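Local coordinates for PhnB protein (Bacillus cereus, PDB 3OMS) that is of unproven function but belongs to the PhnB-like family of the glyoxalase superfamily and is tentatively named a 3-demethylubiquinone-9 3-methyltransferase, at residues L15-K20 with Y128-Q133; N26-L31 with L124-G129. All coordinates share one frame; numbering follows the deposited sequence.

Interaction 1 (L15-K20 with Y128-Q133); sequences LMFEGK and YGVSWQ
The F17 ring meets Y128 with its edge: CB of Y128 lies near the ring plane, 3.8 Å from F17 CE1, while the methyl CG2 of V130 comes up obliquely at 4.4 Å from the same CE1. The Y128 ring is in turn approached obliquely, by F17 CE1 and by the K20 side chain. The contact joins the two βαβββ halves expected of the glyoxalase fold, the end of strand 11-17 with its following loop on one side and the loop entering strand 131-136 on the other. No hydrogen bond spans the two segments; they are held by apolar packing.

F17 is buried; its CB points toward the second segment, and chi1 of -65° sets CG beside the backbone N, leaving CE1 to make the contact. The ring of F79 adds an edge-to-face contact, and A24 of helix 21-29 also touches F17. Farther up the strand, in one of the two modelled conformers of L15, CD2 lies 4.0 Å from V130 CG2. At L15 the sheet runs on into a strand of the second subunit as an antiparallel ladder, so this packing sits close to the dimer interface, where V130 also packs on M83 of the second subunit.

At the exposed end, K20 occupies the N-cap position of helix 21-29. Its chain crosses the Y128 side chain at about a right angle, and the bend at chi2 (-96°) places CD 4.1 Å from Y128 CE1, whereas the ammonium end leads away. The phenol is bound by the helix, Y128 OH bonding to E23 OE2. Closest of the lysine carbons to this ring is K20 CB, 3.8 Å from Y128 CD1.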
loop_
_atom_site.group_PDB
_atom_site.type_symbol
_atom_site.label_atom_id
_atom_site.label_comp_id
_atom_site.label_asym_id
_atom_site.label_seq_id
_atom_site.Cartn_x
_atom_site.Cartn_y
_atom_site.Cartn_z
ATOM N N LEU A 15 -2.903 -6.115 -2.761
ATOM C CA LEU A 15 -4.282 -5.673 -2.740
ATOM C C LEU A 15 -5.249 -6.866 -2.659
ATOM O O LEU A 15 -5.193 -7.798 -3.470
ATOM C CB LEU A 15 -4.560 -4.795 -3.974
ATOM C CG LEU A 15 -3.969 -3.377 -4.046
ATOM C CD1 LEU A 15 -2.421 -3.298 -4.118
ATOM C CD2 LEU A 15 -4.588 -2.651 -5.262
HETATM N N MSE A 16 -6.151 -6.830 -1.660
HETATM C CA MSE A 16 -7.137 -7.834 -1.496
HETATM C C MSE A 16 -8.534 -7.308 -1.874
HETATM O O MSE A 16 -9.100 -6.445 -1.175
HETATM C CB MSE A 16 -7.126 -8.324 -0.048
HETATM C CG MSE A 16 -8.105 -9.445 0.236
HETATM SE SE MSE A 16 -7.829 -10.236 2.002
HETATM C CE MSE A 16 -8.293 -8.684 3.003
ATOM N N PHE A 17 -9.048 -7.883 -2.964
ATOM C CA PHE A 17 -10.350 -7.612 -3.538
ATOM C C PHE A 17 -11.314 -8.716 -3.119
ATOM O O PHE A 17 -10.908 -9.705 -2.478
ATOM C CB PHE A 17 -10.240 -7.531 -5.093
ATOM C CG PHE A 17 -9.415 -6.407 -5.594
ATOM C CD1 PHE A 17 -9.979 -5.175 -5.848
ATOM C CD2 PHE A 17 -8.056 -6.577 -5.880
ATOM C CE1 PHE A 17 -9.185 -4.111 -6.351
ATOM C CE2 PHE A 17 -7.278 -5.557 -6.345
ATOM C CZ PHE A 17 -7.854 -4.285 -6.594
ATOM N N GLU A 18 -12.612 -8.548 -3.422
ATOM C CA GLU A 18 -13.601 -9.620 -3.201
ATOM C C GLU A 18 -14.361 -9.985 -4.489
ATOM O O GLU A 18 -15.593 -10.114 -4.487
ATOM C CB GLU A 18 -14.588 -9.248 -2.056
ATOM C CG GLU A 18 -13.856 -9.128 -0.703
ATOM C CD GLU A 18 -14.740 -8.815 0.484
ATOM O OE1 GLU A 18 -15.967 -8.597 0.316
ATOM O OE2 GLU A 18 -14.168 -8.828 1.599
ATOM N N GLY A 19 -13.625 -10.173 -5.579
ATOM C CA GLY A 19 -14.240 -10.571 -6.848
ATOM C C GLY A 19 -13.822 -9.736 -8.030
ATOM O O GLY A 19 -14.072 -10.129 -9.145
ATOM N N LYS A 20 -13.184 -8.607 -7.800
ATOM C CA LYS A 20 -12.814 -7.689 -8.874
ATOM C C LYS A 20 -11.297 -7.624 -9.198
ATOM O O LYS A 20 -10.885 -6.739 -9.958
ATOM C CB LYS A 20 -13.323 -6.285 -8.529
ATOM C CG LYS A 20 -14.859 -6.224 -8.237
ATOM C CD LYS A 20 -15.602 -5.816 -9.431
ATOM C CE LYS A 20 -17.149 -5.741 -9.144
ATOM N NZ LYS A 20 -17.876 -6.272 -10.308
ATOM N N TYR A 128 -12.962 0.828 -7.358
ATOM C CA TYR A 128 -12.787 -0.335 -6.490
ATOM C C TYR A 128 -12.581 0.050 -5.046
ATOM O O TYR A 128 -12.475 -0.824 -4.188
ATOM C CB TYR A 128 -11.607 -1.204 -7.018
ATOM C CG TYR A 128 -11.748 -1.572 -8.475
ATOM C CD1 TYR A 128 -12.684 -2.515 -8.881
ATOM C CD2 TYR A 128 -10.998 -0.930 -9.462
ATOM C CE1 TYR A 128 -12.863 -2.825 -10.212
ATOM C CE2 TYR A 128 -11.167 -1.233 -10.754
ATOM C CZ TYR A 128 -12.099 -2.180 -11.141
ATOM O OH TYR A 128 -12.276 -2.466 -12.475
ATOM N N GLY A 129 -12.437 1.348 -4.769
ATOM C CA GLY A 129 -12.175 1.843 -3.453
ATOM C C GLY A 129 -10.703 2.087 -3.128
ATOM O O GLY A 129 -10.389 2.594 -2.033
ATOM N N VAL A 130 -9.819 1.788 -4.070
ATOM C CA VAL A 130 -8.378 1.970 -3.893
ATOM C C VAL A 130 -8.013 3.453 -4.003
ATOM O O VAL A 130 -8.503 4.145 -4.920
ATOM C CB VAL A 130 -7.550 1.180 -4.922
ATOM C CG1 VAL A 130 -6.005 1.541 -4.794
ATOM C CG2 VAL A 130 -7.781 -0.305 -4.707
ATOM N N SER A 131 -7.247 3.960 -3.031
ATOM C CA SER A 131 -6.953 5.410 -2.956
ATOM C C SER A 131 -5.654 5.743 -3.704
ATOM O O SER A 131 -4.554 5.135 -3.456
ATOM C CB SER A 131 -6.827 5.835 -1.523
ATOM O OG SER A 131 -6.986 7.231 -1.340
ATOM N N TRP A 132 -5.778 6.733 -4.587
ATOM C CA TRP A 132 -4.688 7.196 -5.433
ATOM C C TRP A 132 -4.465 8.708 -5.286
ATOM O O TRP A 132 -5.427 9.525 -5.293
ATOM C CB TRP A 132 -5.032 6.939 -6.882
ATOM C CG TRP A 132 -5.185 5.527 -7.316
ATOM C CD1 TRP A 132 -6.310 4.781 -7.237
ATOM C CD2 TRP A 132 -4.199 4.705 -7.962
ATOM N NE1 TRP A 132 -6.105 3.551 -7.798
ATOM C CE2 TRP A 132 -4.809 3.463 -8.231
ATOM C CE3 TRP A 132 -2.873 4.902 -8.345
ATOM C CZ2 TRP A 132 -4.143 2.415 -8.881
ATOM C CZ3 TRP A 132 -2.191 3.844 -8.947
ATOM C CH2 TRP A 132 -2.840 2.621 -9.234
ATOM N N GLN A 133 -3.183 9.080 -5.180
ATOM C CA GLN A 133 -2.780 10.481 -5.193
ATOM C C GLN A 133 -1.929 10.648 -6.429
ATOM O O GLN A 133 -1.115 9.783 -6.796
ATOM C CB GLN A 133 -1.928 10.890 -3.987
ATOM C CG GLN A 133 -2.639 10.794 -2.637
ATOM C CD GLN A 133 -1.732 11.227 -1.516
ATOM O OE1 GLN A 133 -1.264 12.371 -1.483
ATOM N NE2 GLN A 133 -1.447 10.305 -0.592
#

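Interaction 2 (N26-L31 with L124-G129); sequences NFYTSL and LNDKYG
Y28 and D126 meet through a short hydrogen bond, in which Y28 OH donates to the syn lone pair of D126 OD2 over 2.6 Å. The two side chains cross at about a right angle, yet the phenol ring and the carboxylate are nearly coplanar, 19° apart, with OD2 at the ring edge. Beside this pair, K127 and F27 reach toward each other tip to tip in a cation-pi contact: K127 NZ stands over one face of the F27 ring, 3.6 Å from its centroid and 21° off the ring normal. F27 CD2 also lies at the edge of the Y128 ring, 3.9 Å from Y128 CE2.

Bends at chi3 and chi4 of K127 bring CE and then NZ round to the face of F27, and its CG lies above one face of the Y128 ring, near the rim. D126 is held by its own loop: Y128 N donates to D126 OD1 from above the carboxylate plane at 2.8 Å, an Asx turn, and a type I turn runs from D126 to G129. Beyond the segments, V130 N bonds to OD1 and W132 NE1 to OD2, while W132 packs edge-to-face with Y28.

OD2 thus receives two donors, a phenol and an indole, and OD1 two backbone amides; this largely buried carboxylate would probably be stabilised as the anion, joining helix 21-29 to the turn between strands 121-125 and 131-136.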
loop_
_atom_site.group_PDB
_atom_site.type_symbol
_atom_site.label_atom_id
_atom_site.label_comp_id
_atom_site.label_asym_id
_atom_site.label_seq_id
_atom_site.Cartn_x
_atom_site.Cartn_y
_atom_site.Cartn_z
ATOM N N ASN A 26 -6.427 -5.569 -14.880
ATOM C CA ASN A 26 -6.497 -5.199 -16.291
ATOM C C ASN A 26 -6.641 -3.681 -16.464
ATOM O O ASN A 26 -6.017 -3.077 -17.351
ATOM C CB ASN A 26 -7.599 -6.011 -17.013
ATOM C CG ASN A 26 -7.111 -7.434 -17.381
ATOM O OD1 ASN A 26 -6.305 -7.593 -18.260
ATOM N ND2 ASN A 26 -7.575 -8.419 -16.691
ATOM N N PHE A 27 -7.425 -3.059 -15.591
ATOM C CA PHE A 27 -7.609 -1.598 -15.615
ATOM C C PHE A 27 -6.326 -0.892 -15.277
ATOM O O PHE A 27 -5.872 -0.039 -16.051
ATOM C CB PHE A 27 -8.720 -1.209 -14.636
ATOM C CG PHE A 27 -8.945 0.279 -14.513
ATOM C CD1 PHE A 27 -9.194 1.060 -15.631
ATOM C CD2 PHE A 27 -8.981 0.872 -13.260
ATOM C CE1 PHE A 27 -9.461 2.437 -15.506
ATOM C CE2 PHE A 27 -9.251 2.221 -13.117
ATOM C CZ PHE A 27 -9.484 3.004 -14.225
ATOM N N TYR A 28 -5.675 -1.291 -14.180
ATOM C CA TYR A 28 -4.470 -0.569 -13.714
ATOM C C TYR A 28 -3.315 -0.679 -14.700
ATOM O O TYR A 28 -2.618 0.291 -14.980
ATOM C CB TYR A 28 -4.007 -1.085 -12.354
ATOM C CG TYR A 28 -5.011 -0.871 -11.237
ATOM C CD1 TYR A 28 -5.961 0.184 -11.269
ATOM C CD2 TYR A 28 -4.996 -1.690 -10.130
ATOM C CE1 TYR A 28 -6.842 0.345 -10.228
ATOM C CE2 TYR A 28 -5.873 -1.563 -9.131
ATOM C CZ TYR A 28 -6.803 -0.537 -9.158
ATOM O OH TYR A 28 -7.621 -0.439 -8.070
ATOM N N THR A 29 -3.116 -1.865 -15.248
ATOM C CA THR A 29 -2.004 -2.053 -16.150
ATOM C C THR A 29 -2.215 -1.285 -17.472
ATOM O O THR A 29 -1.272 -1.094 -18.213
ATOM C CB THR A 29 -1.713 -3.522 -16.455
ATOM O OG1 THR A 29 -2.882 -4.132 -16.965
ATOM C CG2 THR A 29 -1.251 -4.290 -15.220
ATOM N N SER A 30 -3.430 -0.828 -17.757
ATOM C CA SER A 30 -3.672 0.019 -18.942
ATOM C C SER A 30 -3.320 1.511 -18.766
ATOM O O SER A 30 -3.309 2.275 -19.759
ATOM C CB SER A 30 -5.143 -0.088 -19.355
ATOM O OG SER A 30 -5.991 0.763 -18.561
ATOM N N LEU A 31 -3.008 1.934 -17.543
ATOM C CA LEU A 31 -2.901 3.345 -17.210
ATOM C C LEU A 31 -1.491 3.869 -17.268
ATOM O O LEU A 31 -1.286 5.077 -17.338
ATOM C CB LEU A 31 -3.409 3.589 -15.779
ATOM C CG LEU A 31 -4.869 3.240 -15.510
ATOM C CD1 LEU A 31 -5.178 3.542 -14.050
ATOM C CD2 LEU A 31 -5.784 4.008 -16.444
ATOM N N LEU A 124 -8.034 10.759 -5.068
ATOM C CA LEU A 124 -9.328 10.112 -5.260
ATOM C C LEU A 124 -9.312 8.690 -4.754
ATOM O O LEU A 124 -8.220 8.143 -4.441
ATOM C CB LEU A 124 -9.672 10.093 -6.753
ATOM C CG LEU A 124 -8.666 9.523 -7.783
ATOM C CD1 LEU A 124 -8.699 7.972 -7.707
ATOM C CD2 LEU A 124 -9.058 9.988 -9.195
ATOM N N ASN A 125 -10.506 8.106 -4.653
ATOM C CA ASN A 125 -10.665 6.653 -4.589
ATOM C C ASN A 125 -11.201 6.159 -5.884
ATOM O O ASN A 125 -12.116 6.757 -6.436
ATOM C CB ASN A 125 -11.650 6.259 -3.482
ATOM C CG ASN A 125 -11.206 6.683 -2.088
ATOM O OD1 ASN A 125 -12.064 7.022 -1.250
ATOM N ND2 ASN A 125 -9.936 6.581 -1.785
ATOM N N ASP A 126 -10.625 5.103 -6.438
ATOM C CA ASP A 126 -11.137 4.606 -7.705
ATOM C C ASP A 126 -12.428 3.785 -7.487
ATOM O O ASP A 126 -12.938 3.634 -6.355
ATOM C CB ASP A 126 -10.030 3.869 -8.471
ATOM C CG ASP A 126 -9.640 2.557 -7.821
ATOM O OD1 ASP A 126 -10.450 2.079 -6.978
ATOM O OD2 ASP A 126 -8.562 2.019 -8.202
ATOM N N LYS A 127 -12.983 3.283 -8.569
ATOM C CA LYS A 127 -14.245 2.556 -8.523
ATOM C C LYS A 127 -14.173 1.310 -7.631
ATOM O O LYS A 127 -15.202 0.738 -7.291
ATOM C CB LYS A 127 -14.712 2.158 -9.928
ATOM C CG LYS A 127 -13.872 1.106 -10.666
ATOM C CD LYS A 127 -14.435 0.772 -12.039
ATOM C CE LYS A 127 -14.152 1.860 -13.095
ATOM N NZ LYS A 127 -12.743 2.103 -13.553
ATOM N N TYR A 128 -12.962 0.828 -7.358
ATOM C CA TYR A 128 -12.787 -0.335 -6.490
ATOM C C TYR A 128 -12.581 0.050 -5.046
ATOM O O TYR A 128 -12.475 -0.824 -4.188
ATOM C CB TYR A 128 -11.607 -1.204 -7.018
ATOM C CG TYR A 128 -11.748 -1.572 -8.475
ATOM C CD1 TYR A 128 -12.684 -2.515 -8.881
ATOM C CD2 TYR A 128 -10.998 -0.930 -9.462
ATOM C CE1 TYR A 128 -12.863 -2.825 -10.212
ATOM C CE2 TYR A 128 -11.167 -1.233 -10.754
ATOM C CZ TYR A 128 -12.099 -2.180 -11.141
ATOM O OH TYR A 128 -12.276 -2.466 -12.475
ATOM N N GLY A 129 -12.437 1.348 -4.769
ATOM C CA GLY A 129 -12.175 1.843 -3.453
ATOM C C GLY A 129 -10.703 2.087 -3.128
ATOM O O GLY A 129 -10.389 2.594 -2.033
#

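From the N terminus, strand 11-17 supplies the first segment of interaction 1, and helix 21-29, next in the chain, the first of interaction 2. The chain then completes the first sheet, passes into the second and returns at 121-136. There 124-129 closes the inner loop of interaction 2 on the helix, and 128-133 closes the wider loop on 15-20, so the second contact nests within the first. The two share Y128 and G129, and their centres lie about 8 Å apart. They also join through the hairpin itself, W132 N bonding to L124 O. Together they tie the first strand and helix of one half to a single hairpin of the other.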